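Local coordinates for protein diaminopimelate decarboxylase (PDB 4XG1) that probably decarboxylates meso-diaminopimelate to L-lysine with pyridoxal 5'-phosphate as cofactor, the final step of lysine biosynthesis, at residues A30-R35 against A391-D396; M280-V285 against I370-A375; I149-N154 against D216-L221; L192-V197 against K228-S233. One frame throughout, in Å; residues are numbered along the deposited sequence.

Contact 1 of 4, residues A30-R35 against A391-D396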
loop_
_atom_site.group_PDB
_atom_site.type_symbol
_atom_site.label_atom_id
_atom_site.label_comp_id
_atom_site.label_asym_id
_atom_site.label_seq_id
_atom_site.Cartn_x
_atom_site.Cartn_y
_atom_site.Cartn_z
ATOM N N ALA B 30 1.791 -10.966 -12.701
ATOM C CA ALA B 30 1.333 -12.174 -12.032
ATOM C C ALA B 30 2.292 -12.599 -10.952
ATOM O O ALA B 30 3.500 -12.644 -11.157
ATOM C CB ALA B 30 1.180 -13.290 -13.030
ATOM N N TYR B 31 1.751 -12.888 -9.785
ATOM C CA TYR B 31 2.542 -13.485 -8.717
ATOM C C TYR B 31 2.503 -14.973 -8.918
ATOM O O TYR B 31 1.427 -15.524 -9.194
ATOM C CB TYR B 31 1.951 -13.161 -7.346
ATOM C CG TYR B 31 2.411 -11.830 -6.786
ATOM C CD1 TYR B 31 3.660 -11.711 -6.171
ATOM C CD2 TYR B 31 1.574 -10.706 -6.811
ATOM C CE1 TYR B 31 4.084 -10.521 -5.650
ATOM C CE2 TYR B 31 1.996 -9.515 -6.263
ATOM C CZ TYR B 31 3.243 -9.423 -5.696
ATOM O OH TYR B 31 3.684 -8.234 -5.116
ATOM N N ILE B 32 3.660 -15.612 -8.751
ATOM C CA ILE B 32 3.740 -17.054 -8.882
ATOM C C ILE B 32 4.407 -17.668 -7.689
ATOM O O ILE B 32 5.498 -17.233 -7.301
ATOM C CB ILE B 32 4.528 -17.431 -10.146
ATOM C CG1 ILE B 32 3.770 -16.967 -11.383
ATOM C CG2 ILE B 32 4.692 -18.951 -10.248
ATOM C CD1 ILE B 32 4.524 -17.143 -12.680
ATOM N N TYR B 33 3.763 -18.663 -7.111
ATOM C CA TYR B 33 4.239 -19.274 -5.871
ATOM C C TYR B 33 4.559 -20.756 -6.060
ATOM O O TYR B 33 3.847 -21.463 -6.784
ATOM C CB TYR B 33 3.192 -19.147 -4.779
ATOM C CG TYR B 33 2.723 -17.725 -4.493
ATOM C CD1 TYR B 33 3.606 -16.729 -4.126
ATOM C CD2 TYR B 33 1.367 -17.384 -4.591
ATOM C CE1 TYR B 33 3.169 -15.445 -3.877
ATOM C CE2 TYR B 33 0.924 -16.105 -4.360
ATOM C CZ TYR B 33 1.829 -15.136 -3.995
ATOM O OH TYR B 33 1.380 -13.856 -3.740
ATOM N N SER B 34 5.646 -21.201 -5.420
ATOM C CA SER B 34 6.051 -22.611 -5.368
ATOM C C SER B 34 5.479 -23.316 -4.178
ATOM O O SER B 34 5.822 -23.008 -3.068
ATOM C CB SER B 34 7.572 -22.736 -5.290
ATOM O OG SER B 34 7.951 -24.031 -4.821
ATOM N N ARG B 35 4.618 -24.289 -4.402
ATOM C CA ARG B 35 4.093 -25.101 -3.281
ATOM C C ARG B 35 5.208 -25.817 -2.508
ATOM O O ARG B 35 5.224 -25.819 -1.281
ATOM C CB ARG B 35 3.162 -26.182 -3.776
ATOM C CG ARG B 35 2.855 -27.138 -2.652
ATOM C CD ARG B 35 1.899 -28.228 -3.055
ATOM N NE ARG B 35 1.410 -28.896 -1.846
ATOM C CZ ARG B 35 0.531 -29.895 -1.837
ATOM N NH1 ARG B 35 0.026 -30.361 -2.983
ATOM N NH2 ARG B 35 0.159 -30.427 -0.681
ATOM N N ALA B 391 -3.021 -11.331 -10.669
ATOM C CA ALA B 391 -3.400 -12.712 -10.457
ATOM C C ALA B 391 -2.325 -13.346 -9.635
ATOM O O ALA B 391 -1.191 -12.951 -9.730
ATOM C CB ALA B 391 -3.567 -13.445 -11.780
ATOM N N GLU B 392 -2.693 -14.323 -8.833
ATOM C CA GLU B 392 -1.743 -15.085 -8.076
ATOM C C GLU B 392 -1.956 -16.546 -8.409
ATOM O O GLU B 392 -3.079 -17.041 -8.409
ATOM C CB GLU B 392 -1.937 -14.855 -6.580
ATOM C CG GLU B 392 -1.532 -13.489 -6.108
ATOM C CD GLU B 392 -1.970 -13.202 -4.706
ATOM O OE1 GLU B 392 -2.938 -12.446 -4.533
ATOM O OE2 GLU B 392 -1.364 -13.725 -3.747
ATOM N N ILE B 393 -0.832 -17.229 -8.662
ATOM C CA ILE B 393 -0.805 -18.588 -9.159
ATOM C C ILE B 393 0.062 -19.460 -8.306
ATOM O O ILE B 393 1.189 -19.103 -7.974
ATOM C CB ILE B 393 -0.202 -18.605 -10.545
ATOM C CG1 ILE B 393 -1.058 -17.766 -11.465
ATOM C CG2 ILE B 393 -0.151 -20.028 -11.117
ATOM C CD1 ILE B 393 -0.366 -17.466 -12.775
ATOM N N LEU B 394 -0.447 -20.630 -7.981
ATOM C CA LEU B 394 0.287 -21.592 -7.179
ATOM C C LEU B 394 0.655 -22.795 -8.032
ATOM O O LEU B 394 -0.235 -23.469 -8.568
ATOM C CB LEU B 394 -0.574 -22.062 -6.000
ATOM C CG LEU B 394 0.157 -22.942 -4.980
ATOM C CD1 LEU B 394 1.474 -22.340 -4.496
ATOM C CD2 LEU B 394 -0.734 -23.168 -3.791
ATOM N N VAL B 395 1.949 -23.061 -8.125
ATOM C CA VAL B 395 2.447 -24.175 -8.883
ATOM C C VAL B 395 2.748 -25.386 -8.010
ATOM O O VAL B 395 3.374 -25.283 -6.951
ATOM C CB VAL B 395 3.705 -23.831 -9.640
ATOM C CG1 VAL B 395 4.242 -25.073 -10.345
ATOM C CG2 VAL B 395 3.406 -22.761 -10.668
ATOM N N ASP B 396 2.249 -26.539 -8.466
ATOM C CA ASP B 396 2.465 -27.814 -7.803
ATOM C C ASP B 396 2.961 -28.834 -8.829
ATOM O O ASP B 396 2.204 -29.295 -9.691
ATOM C CB ASP B 396 1.176 -28.300 -7.171
ATOM C CG ASP B 396 1.399 -29.505 -6.327
ATOM O OD1 ASP B 396 2.562 -30.018 -6.372
ATOM O OD2 ASP B 396 0.445 -29.911 -5.589
#
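Parallel strands of the mixed beta sheet bring Tyr-31 and Tyr-33 against Ala-391, Ile-393 and Val-395. Tyr-31 N donates to Ala-391 O and Tyr-31 O accepts from Ile-393 N, both at 2.9 Å. Two residues on, Tyr-33 N to Ile-393 O and Val-395 N to Tyr-33 O repeat the pattern at 2.8 Å. In class-II decarboxylases this beta domain is built from both ends of the chain, as here, beside the TIM barrel. Tyr-33 and Glu-392 share one face of the sheet, where Tyr-33 OH donates to Glu-392 OE2 at 2.7 Å. That oxygen lies at the ring's edge in its plane, whereas the hydroxyl stands above the carboxylate, 36° out of plane; Asn-63 and Ser-378 add weak bonds to the hydroxyl. Beside them Leu-394 CD1 packs on Tyr-33 CB at 3.6 Å. On the other face, branched residues suit the extended backbone: Ile-32 CG2 meets Val-395 CG2 at 4.0 Å, with helix 19-26 over Ile-32. Just past the strand, starting helix 35-49, Arg-35 runs extended alongside Asp-396, and NH1 reaches OD2 on its syn side, tilted out of the carboxylate plane, at 2.7 Å in a salt bridge; NE pairs with Glu-39, and Leu-419 of the second subunit packs on Asp-396.

Contact 2 of 4, residues M280-V285 against I370-A375; sequences MANAGV and IRSTGA
Gly-284 O is gripped from three directions. Thr-373 N donates to it at 3.2 Å from above the carbonyl plane, 46° out of it. Water 1 donates to the same oxygen at 2.9 Å, and Ser-372 N adds a weak, bent bond. This water also accepts from Ser-372 N at 2.8 Å, bridging the two segments, and rests over one face of the Arg-371 guanidinium near its rim. The shortest polar link is Ser-372 OG to Asn-282 OD1, 2.6 Å, with the hydroxyl in the amide's carbonyl plane. Asn-282 CG is anti to its carbonyl carbon (chi1 -73°), which starts the amide on its course to the serine; a short side chain with a carbonyl end fits this narrow span. An alanine here would probably leave the Ser-372 hydroxyl without its acceptor and free to turn. Arg-371 NH2 passes near the amide without bonding to it, and makes a salt bridge with Asp-2 instead. Next to this, Gly-374 N donates to Ala-281 O at 2.9 Å. Glycine suits this place because a beta carbon at 374 would come 2.0 Å from Met-280 O. Small Ala-281 and Ala-375 pack closely, CB to CB 4.1 Å; Met-280 CB leans on Gly-374 O at 3.5 Å. Segment 280-285 is where the chain passes from the TIM barrel into the beta domain, and 370-375 is the turn after a strand of that domain. The Ala-375 side chain lies about 6 Å from the bound pyridoxal-lysine compound, consistent with a place at the edge of the cofactor site.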
loop_
_atom_site.group_PDB
_atom_site.type_symbol
_atom_site.label_atom_id
_atom_site.label_comp_id
_atom_site.label_asym_id
_atom_site.label_seq_id
_atom_site.Cartn_x
_atom_site.Cartn_y
_atom_site.Cartn_z
ATOM N N MET B 280 8.003 -17.434 3.366
ATOM C CA MET B 280 7.374 -17.082 2.062
ATOM C C MET B 280 8.204 -16.279 1.098
ATOM O O MET B 280 7.946 -16.334 -0.101
ATOM C CB MET B 280 6.082 -16.324 2.307
ATOM C CG MET B 280 4.987 -17.159 2.928
ATOM S SD MET B 280 4.438 -18.521 1.905
ATOM C CE MET B 280 4.249 -17.775 0.284
ATOM N N ALA B 281 9.182 -15.523 1.582
ATOM C CA ALA B 281 9.837 -14.536 0.710
ATOM C C ALA B 281 10.257 -15.121 -0.619
ATOM O O ALA B 281 9.817 -14.694 -1.682
ATOM C CB ALA B 281 10.999 -13.904 1.395
ATOM N N ASN B 282 11.075 -16.154 -0.558
ATOM C CA ASN B 282 11.624 -16.742 -1.781
ATOM C C ASN B 282 10.793 -17.903 -2.304
ATOM O O ASN B 282 11.180 -18.537 -3.287
ATOM C CB ASN B 282 13.068 -17.143 -1.551
ATOM C CG ASN B 282 13.985 -15.937 -1.491
ATOM O OD1 ASN B 282 13.949 -15.076 -2.372
ATOM N ND2 ASN B 282 14.811 -15.859 -0.445
ATOM N N ALA B 283 9.629 -18.134 -1.698
ATOM C CA ALA B 283 8.615 -19.036 -2.267
ATOM C C ALA B 283 7.736 -18.394 -3.351
ATOM O O ALA B 283 6.852 -19.073 -3.872
ATOM C CB ALA B 283 7.718 -19.604 -1.187
ATOM N N GLY B 284 8.004 -17.131 -3.718
ATOM C CA GLY B 284 7.247 -16.480 -4.773
ATOM C C GLY B 284 8.034 -15.486 -5.600
ATOM O O GLY B 284 8.998 -14.907 -5.142
ATOM N N VAL B 285 7.584 -15.305 -6.836
ATOM C CA VAL B 285 8.099 -14.270 -7.677
ATOM C C VAL B 285 6.970 -13.450 -8.274
ATOM O O VAL B 285 5.793 -13.849 -8.214
ATOM C CB VAL B 285 8.937 -14.856 -8.830
ATOM C CG1 VAL B 285 10.085 -15.665 -8.247
ATOM C CG2 VAL B 285 8.103 -15.737 -9.741
ATOM N N ILE B 370 10.752 -10.811 -10.850
ATOM C CA ILE B 370 11.235 -10.118 -9.661
ATOM C C ILE B 370 11.207 -11.151 -8.591
ATOM O O ILE B 370 10.143 -11.715 -8.293
ATOM C CB ILE B 370 10.300 -8.974 -9.296
ATOM C CG1 ILE B 370 10.192 -8.071 -10.511
ATOM C CG2 ILE B 370 10.826 -8.177 -8.126
ATOM C CD1 ILE B 370 8.953 -7.238 -10.501
ATOM N N ARG B 371 12.375 -11.416 -8.021
ATOM C CA ARG B 371 12.467 -12.479 -7.052
ATOM C C ARG B 371 12.144 -12.008 -5.649
ATOM O O ARG B 371 12.193 -10.822 -5.362
ATOM C CB ARG B 371 13.837 -13.105 -7.099
ATOM C CG ARG B 371 14.060 -13.939 -8.348
ATOM C CD ARG B 371 15.305 -14.830 -8.281
ATOM N NE ARG B 371 15.612 -15.272 -6.916
ATOM C CZ ARG B 371 15.115 -16.353 -6.300
ATOM N NH1 ARG B 371 14.253 -17.168 -6.919
ATOM N NH2 ARG B 371 15.472 -16.599 -5.028
ATOM N N SER B 372 11.800 -12.952 -4.793
ATOM C CA SER B 372 11.688 -12.729 -3.370
ATOM C C SER B 372 10.510 -11.877 -3.024
ATOM O O SER B 372 10.590 -10.992 -2.160
ATOM C CB SER B 372 12.960 -12.078 -2.813
ATOM O OG SER B 372 14.120 -12.698 -3.331
ATOM N N THR B 373 9.404 -12.138 -3.686
ATOM C CA THR B 373 8.233 -11.312 -3.542
ATOM C C THR B 373 7.076 -12.096 -2.935
ATOM O O THR B 373 5.932 -11.670 -2.977
ATOM C CB THR B 373 7.791 -10.733 -4.883
ATOM O OG1 THR B 373 7.487 -11.802 -5.769
ATOM C CG2 THR B 373 8.838 -9.859 -5.467
ATOM N N GLY B 374 7.378 -13.229 -2.326
ATOM C CA GLY B 374 6.331 -14.040 -1.724
ATOM C C GLY B 374 5.857 -13.523 -0.369
ATOM O O GLY B 374 4.816 -13.965 0.129
ATOM N N ALA B 375 6.631 -12.623 0.239
ATOM C CA ALA B 375 6.291 -12.041 1.521
ATOM C C ALA B 375 6.203 -10.532 1.397
ATOM O O ALA B 375 7.068 -9.894 0.833
ATOM C CB ALA B 375 7.350 -12.392 2.525
HETATM O O HOH W 1 11.723 -15.763 -5.090
#

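Contact 3 of 4, residues I149-N154 against D216-L221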
loop_
_atom_site.group_PDB
_atom_site.type_symbol
_atom_site.label_atom_id
_atom_site.label_comp_id
_atom_site.label_asym_id
_atom_site.label_seq_id
_atom_site.Cartn_x
_atom_site.Cartn_y
_atom_site.Cartn_z
ATOM N N ILE B 149 1.914 -11.412 27.354
ATOM C CA ILE B 149 2.262 -10.034 27.212
ATOM C C ILE B 149 3.403 -10.005 26.256
ATOM O O ILE B 149 4.326 -10.808 26.355
ATOM C CB ILE B 149 2.712 -9.405 28.521
ATOM C CG1 ILE B 149 1.701 -9.687 29.653
ATOM C CG2 ILE B 149 2.904 -7.888 28.358
ATOM C CD1 ILE B 149 0.439 -8.877 29.560
ATOM N N ARG B 150 3.319 -9.099 25.294
ATOM C CA ARG B 150 4.453 -8.825 24.415
ATOM C C ARG B 150 5.458 -7.934 25.182
ATOM O O ARG B 150 5.148 -6.784 25.559
ATOM C CB ARG B 150 4.022 -8.129 23.132
ATOM C CG ARG B 150 5.155 -8.004 22.122
ATOM C CD ARG B 150 4.712 -7.240 20.881
ATOM N NE ARG B 150 5.809 -7.067 19.963
ATOM C CZ ARG B 150 5.699 -6.583 18.743
ATOM N NH1 ARG B 150 4.530 -6.257 18.251
ATOM N NH2 ARG B 150 6.786 -6.443 18.011
ATOM N N ILE B 151 6.645 -8.488 25.380
ATOM C CA ILE B 151 7.651 -7.895 26.179
ATOM C C ILE B 151 8.793 -7.452 25.308
ATOM O O ILE B 151 9.147 -8.103 24.331
ATOM C CB ILE B 151 8.219 -8.924 27.183
ATOM C CG1 ILE B 151 7.148 -9.347 28.163
ATOM C CG2 ILE B 151 9.438 -8.372 27.929
ATOM C CD1 ILE B 151 6.517 -8.188 28.894
ATOM N N ASN B 152 9.311 -6.286 25.652
ATOM C CA ASN B 152 10.474 -5.743 25.023
ATOM C C ASN B 152 11.657 -5.947 25.941
ATOM O O ASN B 152 11.891 -5.151 26.865
ATOM C CB ASN B 152 10.273 -4.249 24.716
ATOM C CG ASN B 152 9.019 -3.987 23.904
ATOM O OD1 ASN B 152 8.500 -4.876 23.265
ATOM N ND2 ASN B 152 8.541 -2.748 23.928
ATOM N N PRO B 153 12.448 -6.987 25.650
ATOM C CA PRO B 153 13.667 -7.131 26.413
ATOM C C PRO B 153 14.659 -5.997 26.253
ATOM O O PRO B 153 14.654 -5.261 25.267
ATOM C CB PRO B 153 14.266 -8.426 25.895
ATOM C CG PRO B 153 13.469 -8.838 24.698
ATOM C CD PRO B 153 12.471 -7.774 24.395
ATOM N N ASN B 154 15.579 -5.953 27.189
ATOM C CA ASN B 154 16.560 -4.931 27.289
ATOM C C ASN B 154 17.719 -5.559 26.575
ATOM O O ASN B 154 18.672 -6.050 27.191
ATOM C CB ASN B 154 16.908 -4.676 28.764
ATOM C CG ASN B 154 17.138 -5.973 29.563
ATOM O OD1 ASN B 154 18.287 -6.323 29.801
ATOM N ND2 ASN B 154 16.060 -6.691 29.978
ATOM N N ASP B 216 17.239 -15.338 26.495
ATOM C CA ASP B 216 17.851 -15.236 27.834
ATOM C C ASP B 216 17.044 -14.346 28.757
ATOM O O ASP B 216 16.667 -14.761 29.842
ATOM C CB ASP B 216 19.292 -14.731 27.723
ATOM C CG ASP B 216 20.243 -15.773 27.093
ATOM O OD1 ASP B 216 19.820 -16.947 26.928
ATOM O OD2 ASP B 216 21.401 -15.427 26.746
ATOM N N LYS B 217 16.758 -13.124 28.345
ATOM C CA LYS B 217 16.121 -12.161 29.256
ATOM C C LYS B 217 14.710 -12.486 29.528
ATOM O O LYS B 217 14.160 -12.071 30.550
ATOM C CB LYS B 217 16.180 -10.768 28.685
ATOM C CG LYS B 217 17.576 -10.556 28.110
ATOM C CD LYS B 217 18.326 -9.567 28.942
ATOM C CE LYS B 217 19.493 -9.112 28.119
ATOM N NZ LYS B 217 20.233 -8.047 28.820
ATOM N N LEU B 218 14.087 -13.194 28.604
ATOM C CA LEU B 218 12.716 -13.633 28.823
ATOM C C LEU B 218 12.642 -14.867 29.758
ATOM O O LEU B 218 11.703 -14.969 30.556
ATOM C CB LEU B 218 12.006 -13.922 27.485
ATOM C CG LEU B 218 11.834 -12.728 26.543
ATOM C CD1 LEU B 218 11.315 -13.185 25.188
ATOM C CD2 LEU B 218 10.938 -11.640 27.096
ATOM N N LEU B 219 13.638 -15.746 29.686
ATOM C CA LEU B 219 13.734 -16.873 30.626
ATOM C C LEU B 219 13.935 -16.382 32.046
ATOM O O LEU B 219 13.199 -16.758 32.951
ATOM C CB LEU B 219 14.855 -17.814 30.252
ATOM C CG LEU B 219 14.646 -18.518 28.911
ATOM C CD1 LEU B 219 15.831 -19.382 28.536
ATOM C CD2 LEU B 219 13.376 -19.353 28.939
ATOM N N ILE B 220 14.881 -15.471 32.218
ATOM C CA ILE B 220 15.049 -14.767 33.484
ATOM C C ILE B 220 13.714 -14.262 33.967
ATOM O O ILE B 220 13.356 -14.451 35.149
ATOM C CB ILE B 220 16.043 -13.587 33.337
ATOM C CG1 ILE B 220 17.458 -14.114 33.232
ATOM C CG2 ILE B 220 15.934 -12.603 34.495
ATOM C CD1 ILE B 220 18.424 -13.116 32.611
ATOM N N LEU B 221 12.979 -13.592 33.089
ATOM C CA LEU B 221 11.674 -13.024 33.484
ATOM C C LEU B 221 10.670 -14.113 33.860
ATOM O O LEU B 221 9.830 -13.908 34.741
ATOM C CB LEU B 221 11.070 -12.170 32.354
ATOM C CG LEU B 221 9.590 -11.782 32.496
ATOM C CD1 LEU B 221 9.369 -10.911 33.718
ATOM C CD2 LEU B 221 9.066 -11.046 31.265
#
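The flat groups of Asn-154, its side-chain amide and its own peptide carbonyl, both receive the ammonium of Lys-217. NZ stands above the amide plane, 40° out of it, at 2.8 Å from Asn-154 OD1, and reaches Asn-154 O at 3.0 Å with a smaller tilt from that carbonyl's plane. The aliphatic shaft comes across the amide obliquely, Lys-217 CD lying 3.4 Å from Asn-154 OD1 and within touch of ND2. A bend at chi2 (-111°) carries CD over toward the asparagine, while Lys-217 CB rests on Pro-153 CB at 4.1 Å. An alanine in place of this lysine would probably leave both asparagine oxygens without their common donor and the loop end freer to move. Next to this polar end, helix 209-227 of the TIM barrel lies against strand 145-152. Ile-151 and Leu-218 lie alongside each other, pointing opposite ways, with Ile-151 CG2 3.7 Å from Leu-218 CD2, and Ile-151 CG1 meets Leu-221 CD2 at 4.0 Å. Branched aliphatic residues suit this layer, where Leu-218 also touches Val-197 and Leu-221 touches helix 179-188. Across the contact the lysine is held by two neutral carbonyl oxygens, whose dipoles would probably help to stabilise its positive charge at the margin of an otherwise oily interface.

Contact 4 of 4, residues L192-V197 against K228-S233; sequences LEIKGV and KGITIS. With K (potassium ion), chain O.
Ile-194, on a strand of the TIM barrel, receives Ile-230 and Ile-232 from the loop that leads helix 209-227 back to strand 234-236, the return half of a beta-alpha-beta unit. Its CG2 touches Ile-232 CD1 at 3.6 Å, while its CD1 meets Ile-230 CG2 at 4.0 Å, Ile-194 and Ile-230 crossing at about a right angle. In Ile-232 the second torsion (chi2 -58°) swings CD1 toward the strand, where it also nears Val-197 CG2. Branched isoleucines suit this seam, presenting methyl groups to several neighbours at once. Ile-232 CG2 lies against Gly-196 CA. The polar link is at Lys-195 O: Ser-233 N donates at 2.8 Å from above the carbonyl plane, 38° out of it, and Ser-233 OG adds a weak bond at 3.3 Å. A small hydroxyl residue suits this exposed end, since its side chain can turn back to the same oxygen as its own N-H. Farther out, the loop is launched by Gly-229, the C-prime residue of a Schellman motif, whose positive phi (73°) glycine adopts easily. Helix 179-188 backs Ile-194 through Tyr-183, Ala-186 and Ser-187. Lys-195 NZ pairs loosely with Glu-193 OE2 at 3.6 Å on the strand itself. At the strand's start a potassium ion is bound by Leu-192 O at 3.0 Å, together with Ser-187 O and Leu-189 O. A water lies 2.6 Å from the potassium, and the same oxygen accepts from Ile-194 N at 3.2 Å.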
loop_
_atom_site.group_PDB
_atom_site.type_symbol
_atom_site.label_atom_id
_atom_site.label_comp_id
_atom_site.label_asym_id
_atom_site.label_seq_id
_atom_site.Cartn_x
_atom_site.Cartn_y
_atom_site.Cartn_z
ATOM N N LEU B 192 -9.213 -12.931 32.576
ATOM C CA LEU B 192 -8.006 -13.243 31.831
ATOM C C LEU B 192 -7.330 -14.405 32.436
ATOM O O LEU B 192 -7.454 -14.630 33.622
ATOM C CB LEU B 192 -7.039 -12.067 31.866
ATOM C CG LEU B 192 -7.586 -10.696 31.487
ATOM C CD1 LEU B 192 -6.442 -9.696 31.437
ATOM C CD2 LEU B 192 -8.337 -10.718 30.162
ATOM N N GLU B 193 -6.532 -15.104 31.652
ATOM C CA GLU B 193 -5.813 -16.216 32.135
ATOM C C GLU B 193 -4.437 -16.220 31.501
ATOM O O GLU B 193 -4.264 -16.539 30.320
ATOM C CB GLU B 193 -6.552 -17.510 31.827
ATOM C CG GLU B 193 -5.837 -18.747 32.368
ATOM C CD GLU B 193 -6.523 -20.056 32.016
ATOM O OE1 GLU B 193 -7.728 -20.036 31.663
ATOM O OE2 GLU B 193 -5.859 -21.104 32.126
ATOM N N ILE B 194 -3.437 -15.965 32.320
ATOM C CA ILE B 194 -2.074 -15.900 31.852
ATOM C C ILE B 194 -1.598 -17.248 31.340
ATOM O O ILE B 194 -1.542 -18.221 32.090
ATOM C CB ILE B 194 -1.163 -15.401 32.973
ATOM C CG1 ILE B 194 -1.553 -13.963 33.345
ATOM C CG2 ILE B 194 0.288 -15.478 32.545
ATOM C CD1 ILE B 194 -1.081 -13.478 34.711
ATOM N N LYS B 195 -1.233 -17.306 30.063
ATOM C CA LYS B 195 -0.694 -18.536 29.482
ATOM C C LYS B 195 0.731 -18.443 29.053
ATOM O O LYS B 195 1.417 -19.481 28.975
ATOM C CB LYS B 195 -1.512 -18.960 28.261
ATOM C CG LYS B 195 -3.001 -19.093 28.558
ATOM C CD LYS B 195 -3.296 -20.242 29.516
ATOM C CE LYS B 195 -3.450 -21.545 28.765
ATOM N NZ LYS B 195 -3.676 -22.654 29.732
ATOM N N GLY B 196 1.208 -17.231 28.754
ATOM C CA GLY B 196 2.507 -17.142 28.110
ATOM C C GLY B 196 3.240 -15.845 28.204
ATOM O O GLY B 196 2.780 -14.870 28.793
ATOM N N VAL B 197 4.433 -15.874 27.620
ATOM C CA VAL B 197 5.231 -14.681 27.396
ATOM C C VAL B 197 5.540 -14.579 25.913
ATOM O O VAL B 197 5.903 -15.574 25.256
ATOM C CB VAL B 197 6.518 -14.755 28.224
ATOM C CG1 VAL B 197 7.582 -13.773 27.723
ATOM C CG2 VAL B 197 6.179 -14.445 29.669
ATOM N N LYS B 228 7.093 -15.412 41.736
ATOM C CA LYS B 228 5.906 -14.616 42.109
ATOM C C LYS B 228 4.588 -15.386 41.958
ATOM O O LYS B 228 3.504 -14.805 42.104
ATOM C CB LYS B 228 5.859 -13.286 41.338
ATOM C CG LYS B 228 6.916 -12.273 41.764
ATOM C CD LYS B 228 6.328 -10.869 41.905
ATOM C CE LYS B 228 7.387 -9.821 42.269
ATOM N NZ LYS B 228 7.874 -9.919 43.681
ATOM N N GLY B 229 4.667 -16.693 41.735
ATOM C CA GLY B 229 3.477 -17.530 41.732
ATOM C C GLY B 229 2.622 -17.336 40.505
ATOM O O GLY B 229 1.400 -17.492 40.560
ATOM N N ILE B 230 3.248 -16.978 39.378
ATOM C CA ILE B 230 2.601 -16.931 38.087
ATOM C C ILE B 230 3.243 -17.962 37.222
ATOM O O ILE B 230 4.414 -18.063 37.147
ATOM C CB ILE B 230 2.721 -15.572 37.463
ATOM C CG1 ILE B 230 2.183 -14.552 38.429
ATOM C CG2 ILE B 230 1.977 -15.536 36.163
ATOM C CD1 ILE B 230 1.784 -13.241 37.849
ATOM N N THR B 231 2.414 -18.753 36.577
ATOM C CA THR B 231 2.847 -19.896 35.809
ATOM C C THR B 231 2.808 -19.599 34.355
ATOM O O THR B 231 1.896 -18.959 33.912
ATOM C CB THR B 231 1.866 -21.031 36.043
ATOM O OG1 THR B 231 1.864 -21.368 37.430
ATOM C CG2 THR B 231 2.265 -22.214 35.221
ATOM N N ILE B 232 3.779 -20.090 33.614
ATOM C CA ILE B 232 3.905 -19.749 32.215
ATOM C C ILE B 232 3.983 -20.961 31.317
ATOM O O ILE B 232 4.945 -21.642 31.290
ATOM C CB ILE B 232 5.100 -18.805 31.977
ATOM C CG1 ILE B 232 4.839 -17.461 32.605
ATOM C CG2 ILE B 232 5.386 -18.612 30.503
ATOM C CD1 ILE B 232 3.612 -16.817 32.090
ATOM N N SER B 233 2.954 -21.189 30.525
ATOM C CA SER B 233 2.821 -22.447 29.754
ATOM C C SER B 233 3.603 -22.433 28.444
ATOM O O SER B 233 4.047 -23.497 27.956
ATOM C CB SER B 233 1.354 -22.729 29.447
ATOM O OG SER B 233 0.536 -22.313 30.529
HETATM K K K O . -5.622 -14.354 35.920
HETATM O O HOH W 2 -3.744 -16.165 35.465
#

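In the fold
From the N terminus, residues 30-35 open contact 1, the longest loop, which closes only at 391-396 and encloses the other three contacts. Within it, contact 3 opens at 149-154 and contact 4 at 192-197; 216-221, on helix 209-227, then closes contact 3 before 228-233 closes contact 4, so these two cross. They tie neighbouring strands of the TIM barrel to one helix and its exit loop, and meet where Leu-218 packs on Val-197. Contact 2 follows in series, running from 280-285 to 370-375. It joins contact 1 in the mixed sheet through probable backbone hydrogen bonds of Ile-32 with Val-285 and Ser-34 with Ala-283, while contacts 1 and 3 lie about 39 Å apart, centre to centre.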